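Local coordinates for protein inorganic pyrophosphatase (Neisseria gonorrhoeae, PDB 5TEA) that is an inorganic pyrophosphatase, probably hydrolysing pyrophosphate to two phosphate ions with magnesium, and forms a homohexamer, at residues B[93-105]-B[111-123]. Residues are numbered along the deposited sequence; the frame is centred on the assembly and turned at random.
With CA (calcium ion), chain I.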
ATOM      1  N   VAL B  93      -3.389  15.727  11.596  1.00 17.76           N
ATOM      2  CA  VAL B  93      -2.209  16.580  11.714  0.70 19.80           C
ATOM      3  C   VAL B  93      -2.548  17.954  11.156  1.00 20.39           C
ATOM      4  O   VAL B  93      -3.359  18.099  10.239  1.00 22.90           O
ATOM      5  CB  VAL B  93      -0.975  15.984  11.000  0.70 23.91           C
ATOM      6  CG1 VAL B  93      -0.673  14.576  11.510  0.70 24.20           C
ATOM      7  CG2 VAL B  93      -1.156  16.000   9.494  0.70 14.81           C
ATOM      8  N   PHE B  94      -1.940  18.985  11.734  1.00 21.07           N
ATOM      9  CA  PHE B  94      -2.084  20.332  11.209  1.00 23.98           C
ATOM     10  C   PHE B  94      -0.737  20.799  10.675  1.00 22.90           C
ATOM     11  O   PHE B  94       0.308  20.235  11.005  1.00 19.95           O
ATOM     12  CB  PHE B  94      -2.619  21.300  12.268  1.00 21.55           C
ATOM     13  CG  PHE B  94      -1.577  21.779  13.248  1.00 24.05           C
ATOM     14  CD1 PHE B  94      -1.282  21.039  14.386  1.00 24.47           C
ATOM     15  CD2 PHE B  94      -0.901  22.967  13.038  1.00 26.91           C
ATOM     16  CE1 PHE B  94      -0.325  21.476  15.294  1.00 27.90           C
ATOM     17  CE2 PHE B  94       0.071  23.402  13.941  1.00 27.69           C
ATOM     18  CZ  PHE B  94       0.344  22.662  15.068  1.00 28.21           C
ATOM     19  N   LEU B  95      -0.773  21.826   9.825  1.00 19.29           N
ATOM     20  CA  LEU B  95       0.441  22.314   9.182  1.00 22.09           C
ATOM     21  C   LEU B  95       0.269  23.773   8.781  1.00 19.83           C
ATOM     22  O   LEU B  95      -0.847  24.260   8.581  1.00 17.44           O
ATOM     23  CB  LEU B  95       0.794  21.488   7.943  1.00 17.77           C
ATOM     24  CG  LEU B  95      -0.106  21.686   6.703  1.00 18.68           C
ATOM     25  CD1 LEU B  95       0.656  21.266   5.454  1.00 21.88           C
ATOM     26  CD2 LEU B  95      -1.397  20.875   6.818  1.00 21.29           C
ATOM     27  N   GLU B  96       1.398  24.454   8.650  1.00 20.17           N
ATOM     28  CA  GLU B  96       1.436  25.725   7.948  1.00 17.28           C
ATOM     29  C   GLU B  96       1.439  25.444   6.455  1.00 17.60           C
ATOM     30  O   GLU B  96       2.237  24.631   5.965  1.00 16.88           O
ATOM     31  CB  GLU B  96       2.677  26.522   8.363  1.00 14.75           C
ATOM     32  CG  GLU B  96       2.646  26.850   9.842  1.00 20.03           C
ATOM     33  CD  GLU B  96       3.741  27.820  10.263  1.00 33.24           C
ATOM     34  OE1 GLU B  96       4.519  28.244   9.389  1.00 31.81           O
ATOM     35  OE2 GLU B  96       3.819  28.145  11.468  1.00 33.21           O
ATOM     36  N   ALA B  97       0.536  26.100   5.731  1.00 14.44           N
ATOM     37  CA  ALA B  97       0.338  25.818   4.318  1.00 16.10           C
ATOM     38  C   ALA B  97       0.307  27.112   3.522  1.00 17.16           C
ATOM     39  O   ALA B  97      -0.215  28.126   3.991  1.00 19.06           O
ATOM     40  CB  ALA B  97      -0.960  25.037   4.086  1.00 16.69           C
ATOM     41  N   ARG B  98       0.838  27.065   2.307  1.00 14.87           N
ATOM     42  CA  ARG B  98       0.787  28.227   1.427  1.00 22.30           C
ATOM     43  C   ARG B  98      -0.516  28.201   0.641  1.00 20.95           C
ATOM     44  O   ARG B  98      -0.882  27.163   0.080  1.00 16.08           O
ATOM     45  CB  ARG B  98       1.986  28.252   0.473  1.00 19.98           C
ATOM     46  CG  ARG B  98       1.810  29.199  -0.717  1.00 18.77           C
ATOM     47  CD  ARG B  98       3.029  29.205  -1.639  1.00 30.19           C
ATOM     48  NE  ARG B  98       4.147  29.945  -1.062  1.00 33.45           N
ATOM     49  CZ  ARG B  98       4.311  31.265  -1.143  1.00 33.78           C
ATOM     50  NH1 ARG B  98       3.434  32.025  -1.788  1.00 30.57           N
ATOM     51  NH2 ARG B  98       5.366  31.828  -0.577  1.00 42.23           N
ATOM     52  N   VAL B  99      -1.214  29.339   0.616  1.00 16.54           N
ATOM     53  CA  VAL B  99      -2.423  29.531  -0.189  1.00 17.36           C
ATOM     54  C   VAL B  99      -2.004  29.768  -1.640  1.00 16.93           C
ATOM     55  O   VAL B  99      -1.285  30.732  -1.927  1.00 18.05           O
ATOM     56  CB  VAL B  99      -3.231  30.729   0.328  1.00 14.57           C
ATOM     57  CG1 VAL B  99      -4.440  31.021  -0.589  1.00 14.82           C
ATOM     58  CG2 VAL B  99      -3.655  30.535   1.770  1.00 17.90           C
ATOM     59  N   ILE B 100      -2.456  28.919  -2.563  1.00 13.97           N
ATOM     60  CA  ILE B 100      -2.117  29.115  -3.972  1.00 16.49           C
ATOM     61  C   ILE B 100      -3.318  29.402  -4.864  1.00 18.67           C
ATOM     62  O   ILE B 100      -3.114  29.736  -6.045  1.00 16.69           O
ATOM     63  CB  ILE B 100      -1.294  27.941  -4.564  1.00 16.06           C
ATOM     64  CG1 ILE B 100      -2.134  26.661  -4.672  1.00 19.12           C
ATOM     65  CG2 ILE B 100       0.031  27.740  -3.800  1.00 18.35           C
ATOM     66  CD1 ILE B 100      -1.462  25.567  -5.497  1.00 22.38           C
ATOM     67  N   GLY B 101      -4.547  29.327  -4.358  1.00 16.94           N
ATOM     68  CA  GLY B 101      -5.712  29.605  -5.175  1.00 21.68           C
ATOM     69  C   GLY B 101      -6.988  29.247  -4.433  1.00 18.48           C
ATOM     70  O   GLY B 101      -6.961  28.890  -3.250  1.00 17.70           O
ATOM     71  N   VAL B 102      -8.111  29.363  -5.140  1.00 16.23           N
ATOM     72  CA  VAL B 102      -9.408  28.982  -4.577  1.00 15.37           C
ATOM     73  C   VAL B 102     -10.259  28.335  -5.652  1.00 18.56           C
ATOM     74  O   VAL B 102     -10.293  28.794  -6.799  1.00 20.87           O
ATOM     75  CB  VAL B 102     -10.133  30.176  -3.916  1.00 16.14           C
ATOM     76  CG1 VAL B 102     -10.272  31.384  -4.879  1.00 18.08           C
ATOM     77  CG2 VAL B 102     -11.474  29.745  -3.313  1.00 17.68           C
ATOM     78  N   MET B 103     -10.908  27.228  -5.284  1.00 15.16           N
ATOM     79  CA  MET B 103     -11.929  26.620  -6.121  1.00 13.45           C
ATOM     80  C   MET B 103     -13.270  27.209  -5.694  1.00 15.39           C
ATOM     81  O   MET B 103     -13.768  26.883  -4.616  1.00 17.36           O
ATOM     82  CB  MET B 103     -11.912  25.096  -5.967  1.00 15.82           C
ATOM     83  CG  MET B 103     -12.812  24.402  -6.957  1.00 17.93           C
ATOM     84  SD  MET B 103     -12.823  22.614  -6.709  1.00 21.04           S
ATOM     85  CE  MET B 103     -13.951  22.484  -5.328  1.00 19.21           C
ATOM     86  N   LYS B 104     -13.832  28.116  -6.514  1.00 14.77           N
ATOM     87  CA  LYS B 104     -15.158  28.647  -6.228  1.00 15.71           C
ATOM     88  C   LYS B 104     -16.201  27.583  -6.537  1.00 18.81           C
ATOM     89  O   LYS B 104     -16.243  27.050  -7.651  1.00 23.21           O
ATOM     90  CB  LYS B 104     -15.437  29.905  -7.053  1.00 16.59           C
ATOM     91  CG  LYS B 104     -14.507  31.057  -6.712  1.00 30.44           C
ATOM     92  CD  LYS B 104     -14.794  31.612  -5.329  1.00 33.48           C
ATOM     93  CE  LYS B 104     -16.122  32.362  -5.305  1.00 31.17           C
ATOM     94  NZ  LYS B 104     -16.390  33.065  -4.020  1.00 30.27           N
ATOM     95  N   PHE B 105     -17.060  27.292  -5.565  1.00 17.57           N
ATOM     96  CA  PHE B 105     -17.844  26.064  -5.631  1.00 19.00           C
ATOM     97  C   PHE B 105     -19.200  26.295  -4.992  1.00 20.77           C
ATOM     98  O   PHE B 105     -19.311  26.949  -3.952  1.00 21.07           O
ATOM     99  CB  PHE B 105     -17.095  24.929  -4.931  1.00 20.94           C
ATOM    100  CG  PHE B 105     -17.743  23.578  -5.062  1.00 17.80           C
ATOM    101  CD1 PHE B 105     -17.881  22.969  -6.298  1.00 17.53           C
ATOM    102  CD2 PHE B 105     -18.162  22.900  -3.932  1.00 19.41           C
ATOM    103  CE1 PHE B 105     -18.475  21.705  -6.406  1.00 21.25           C
ATOM    104  CE2 PHE B 105     -18.740  21.628  -4.019  1.00 21.04           C
ATOM    105  CZ  PHE B 105     -18.893  21.034  -5.260  1.00 20.82           C
ATOM    106  N   VAL B 111     -22.870  28.669  -1.246  1.00 22.30           N
ATOM    107  CA  VAL B 111     -21.454  28.827  -1.541  1.00 20.99           C
ATOM    108  C   VAL B 111     -20.664  27.887  -0.643  1.00 24.03           C
ATOM    109  O   VAL B 111     -20.898  27.826   0.569  1.00 24.77           O
ATOM    110  CB  VAL B 111     -21.023  30.290  -1.339  1.00 21.51           C
ATOM    111  CG1 VAL B 111     -19.504  30.443  -1.545  1.00 27.48           C
ATOM    112  CG2 VAL B 111     -21.806  31.211  -2.286  1.00 25.48           C
ATOM    113  N   ASP B 112     -19.728  27.140  -1.233  1.00 21.68           N
ATOM    114  CA  ASP B 112     -18.908  26.195  -0.471  1.00 22.78           C
ATOM    115  C   ASP B 112     -17.494  26.167  -1.056  1.00 19.01           C
ATOM    116  O   ASP B 112     -16.986  25.133  -1.483  1.00 17.53           O
ATOM    117  CB  ASP B 112     -19.543  24.807  -0.474  1.00 25.88           C
ATOM    118  CG  ASP B 112     -18.912  23.873   0.543  1.00 31.83           C
ATOM    119  OD1 ASP B 112     -18.334  24.373   1.527  1.00 30.33           O
ATOM    120  OD2 ASP B 112     -18.975  22.643   0.350  1.00 32.72           O
ATOM    121  N   ASP B 113     -16.849  27.334  -1.069  1.00 20.70           N
ATOM    122  CA  ASP B 113     -15.533  27.479  -1.681  1.00 21.75           C
ATOM    123  C   ASP B 113     -14.501  26.634  -0.949  1.00 19.70           C
ATOM    124  O   ASP B 113     -14.630  26.355   0.246  1.00 22.42           O
ATOM    125  CB  ASP B 113     -15.074  28.942  -1.653  1.00 21.36           C
ATOM    126  CG  ASP B 113     -15.975  29.863  -2.448  1.00 22.85           C
ATOM    127  OD1 ASP B 113     -16.627  29.386  -3.402  1.00 19.06           O
ATOM    128  OD2 ASP B 113     -16.020  31.082  -2.129  1.00 24.71           O
ATOM    129  N   LYS B 114     -13.435  26.275  -1.666  1.00 18.59           N
ATOM    130  CA  LYS B 114     -12.358  25.464  -1.112  1.00 16.61           C
ATOM    131  C   LYS B 114     -11.021  26.104  -1.462  1.00 17.38           C
ATOM    132  O   LYS B 114     -10.725  26.333  -2.639  1.00 18.75           O
ATOM    133  CB  LYS B 114     -12.462  24.021  -1.627  1.00 17.42           C
ATOM    134  CG  LYS B 114     -13.907  23.508  -1.501  1.00 22.28           C
ATOM    135  CD  LYS B 114     -14.037  22.016  -1.423  1.00 25.46           C
ATOM    136  CE  LYS B 114     -15.510  21.630  -1.543  1.00 25.12           C
ATOM    137  NZ  LYS B 114     -16.317  22.185  -0.418  1.00 21.76           N
ATOM    138  N   ILE B 115     -10.248  26.438  -0.440  1.00 13.89           N
ATOM    139  CA  ILE B 115      -8.941  27.072  -0.628  1.00 17.08           C
ATOM    140  C   ILE B 115      -7.960  26.004  -1.078  1.00 16.36           C
ATOM    141  O   ILE B 115      -7.937  24.907  -0.510  1.00 18.37           O
ATOM    142  CB  ILE B 115      -8.472  27.730   0.681  1.00 16.58           C
ATOM    143  CG1 ILE B 115      -9.589  28.600   1.277  1.00 19.51           C
ATOM    144  CG2 ILE B 115      -7.207  28.573   0.457  1.00 19.23           C
ATOM    145  CD1 ILE B 115     -10.031  29.722   0.314  1.00 21.27           C
ATOM    146  N   VAL B 116      -7.170  26.299  -2.115  1.00 17.99           N
ATOM    147  CA  VAL B 116      -6.172  25.357  -2.623  1.00 14.26           C
ATOM    148  C   VAL B 116      -4.833  25.701  -1.982  1.00 14.50           C
ATOM    149  O   VAL B 116      -4.397  26.860  -2.015  1.00 14.33           O
ATOM    150  CB  VAL B 116      -6.078  25.398  -4.156  1.00 15.25           C
ATOM    151  CG1 VAL B 116      -5.148  24.280  -4.645  1.00 16.23           C
ATOM    152  CG2 VAL B 116      -7.460  25.288  -4.793  1.00 17.99           C
ATOM    153  N   CYS B 117      -4.198  24.705  -1.369  1.00 16.22           N
ATOM    154  CA  CYS B 117      -2.989  24.929  -0.589  1.00 19.41           C
ATOM    155  C   CYS B 117      -1.965  23.854  -0.901  1.00 19.99           C
ATOM    156  O   CYS B 117      -2.304  22.757  -1.363  1.00 16.05           O
ATOM    157  CB  CYS B 117      -3.261  24.894   0.927  1.00 17.62           C
ATOM    158  SG  CYS B 117      -4.267  26.236   1.572  1.00 20.54           S
ATOM    159  N   VAL B 118      -0.712  24.170  -0.580  1.00 13.63           N
ATOM    160  CA  VAL B 118       0.368  23.186  -0.488  1.00 13.79           C
ATOM    161  C   VAL B 118       1.074  23.408   0.844  1.00 13.20           C
ATOM    162  O   VAL B 118       0.977  24.497   1.434  1.00 16.64           O
ATOM    163  CB  VAL B 118       1.364  23.317  -1.667  1.00 15.35           C
ATOM    164  CG1 VAL B 118       0.666  22.962  -2.995  1.00 15.66           C
ATOM    165  CG2 VAL B 118       1.947  24.754  -1.721  1.00 14.95           C
ATOM    166  N   PRO B 119       1.797  22.413   1.344  1.00 11.15           N
ATOM    167  CA  PRO B 119       2.602  22.649   2.552  1.00 14.35           C
ATOM    168  C   PRO B 119       3.547  23.820   2.323  1.00 17.27           C
ATOM    169  O   PRO B 119       4.105  23.983   1.231  1.00 15.17           O
ATOM    170  CB  PRO B 119       3.374  21.336   2.735  1.00 13.49           C
ATOM    171  CG  PRO B 119       2.552  20.307   1.989  1.00 13.11           C
ATOM    172  CD  PRO B 119       2.015  21.059   0.800  1.00 17.97           C
ATOM    173  N   ALA B 120       3.710  24.647   3.360  1.00 16.93           N
ATOM    174  CA  ALA B 120       4.513  25.861   3.200  1.00 21.41           C
ATOM    175  C   ALA B 120       5.996  25.546   3.048  1.00 20.05           C
ATOM    176  O   ALA B 120       6.732  26.326   2.437  1.00 17.38           O
ATOM    177  CB  ALA B 120       4.297  26.812   4.378  1.00 15.63           C
ATOM    178  N   ASP B 121       6.439  24.408   3.570  1.00 16.74           N
ATOM    179  CA  ASP B 121       7.840  23.982   3.523  1.00 16.35           C
ATOM    180  C   ASP B 121       7.823  22.582   2.899  1.00 20.69           C
ATOM    181  O   ASP B 121       7.629  21.590   3.602  1.00 16.40           O
ATOM    182  CB  ASP B 121       8.434  24.007   4.942  1.00 18.52           C
ATOM    183  CG  ASP B 121       9.933  23.742   4.980  1.00 22.43           C
ATOM    184  OD1 ASP B 121      10.522  23.353   3.955  1.00 24.27           O
ATOM    185  OD2 ASP B 121      10.522  23.916   6.066  1.00 23.93           O
ATOM    186  N   ASP B 122       7.994  22.508   1.580  1.00 15.38           N
ATOM    187  CA  ASP B 122       7.983  21.240   0.839  1.00 20.09           C
ATOM    188  C   ASP B 122       9.369  21.017   0.242  1.00 22.66           C
ATOM    189  O   ASP B 122       9.693  21.569  -0.814  1.00 22.01           O
ATOM    190  CB  ASP B 122       6.911  21.253  -0.256  1.00 19.20           C
ATOM    191  CG  ASP B 122       6.770  19.893  -0.956  1.00 26.94           C
ATOM    192  OD1 ASP B 122       7.729  19.096  -0.962  1.00 20.75           O
ATOM    193  OD2 ASP B 122       5.693  19.609  -1.491  1.00 28.43           O
ATOM    194  N   ARG B 123      10.181  20.191   0.904  1.00 18.33           N
ATOM    195  CA  ARG B 123      11.525  19.919   0.415  1.00 23.97           C
ATOM    196  C   ARG B 123      11.576  18.695  -0.480  1.00 20.06           C
ATOM    197  O   ARG B 123      12.672  18.258  -0.848  1.00 24.93           O
ATOM    198  CB  ARG B 123      12.493  19.786   1.597  1.00 23.44           C
ATOM    199  CG  ARG B 123      12.467  21.063   2.444  1.00 20.35           C
ATOM    200  CD  ARG B 123      13.521  21.142   3.517  1.00 26.82           C
ATOM    201  NE  ARG B 123      13.158  22.200   4.463  1.00 24.65           N
ATOM    202  CZ  ARG B 123      13.864  22.531   5.539  1.00 27.49           C
ATOM    203  NH1 ARG B 123      14.997  21.896   5.824  1.00 26.94           N
ATOM    204  NH2 ARG B 123      13.427  23.499   6.339  1.00 27.83           N
TER
HETATM  205 CA    CA I 201     -17.432  24.492   3.601  1.00 39.55          CA
HETATM  206  O   HOH W   1       4.841  23.289   5.926  1.00 19.43           O
HETATM  207  O   HOH W   2       5.954  28.638   1.100  1.00 35.47           O
HETATM  208  O   HOH W   3     -15.873  25.969   2.530  1.00 22.58           O
HETATM  209  O   HOH W   4     -17.683  22.518   3.414  1.00 20.10           O
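The carboxylate of D113 is held from the facing strand by K104 and F105, each oxygen taking a different donor. OD1 accepts the backbone N of F105 at 3.0 Å, nearly in line with its own C-O bond. OD2 receives K104 NZ in a salt bridge at 2.8 Å, on its syn side and somewhat out of the carboxylate plane. K104 reaches it because chi2 and chi3 (-70° and -71°) both bend the chain, curling CD and CE over the acid. Next to this clamp, D112 N donates to F105 O, and D112 O lies at the edge of the F105 ring, 3.5 Å from CD2. K114 runs alongside M103, whose bend at chi3 brings CE to 3.9 Å from K114 CD; beyond it, K114 CE approaches F105 CD2 obliquely.

The antiparallel pairing runs from M103 and K114 to A97 and P119, its register shifted by one where I100 and G101 both face V116, a classic beta bulge. V116 O takes a straight bond from I100 N (2.9 Å, 167°) and a weak one from G101 N. Here I100 CG1 packs on V116 CG1 at 3.8 Å. V99 CG1 and V102 CG2 pack on CG2 and CD1 of I115, on the face opposite V116, and helix 167-183 covers V99 and V102.

Near the hairpin turn, D112 enters the metal site: its OD1 binds calcium at 2.3 Å, with D73, D77, D80 and E78 O completing the protein ligands. K114 NZ hydrogen-bonds to D112 O and D80 OD2 and forms a salt bridge with D112 OD2, though the hydrogen bond there is weak; this second-shell cation probably offsets the acidic cluster and helps orient two of its carboxylates.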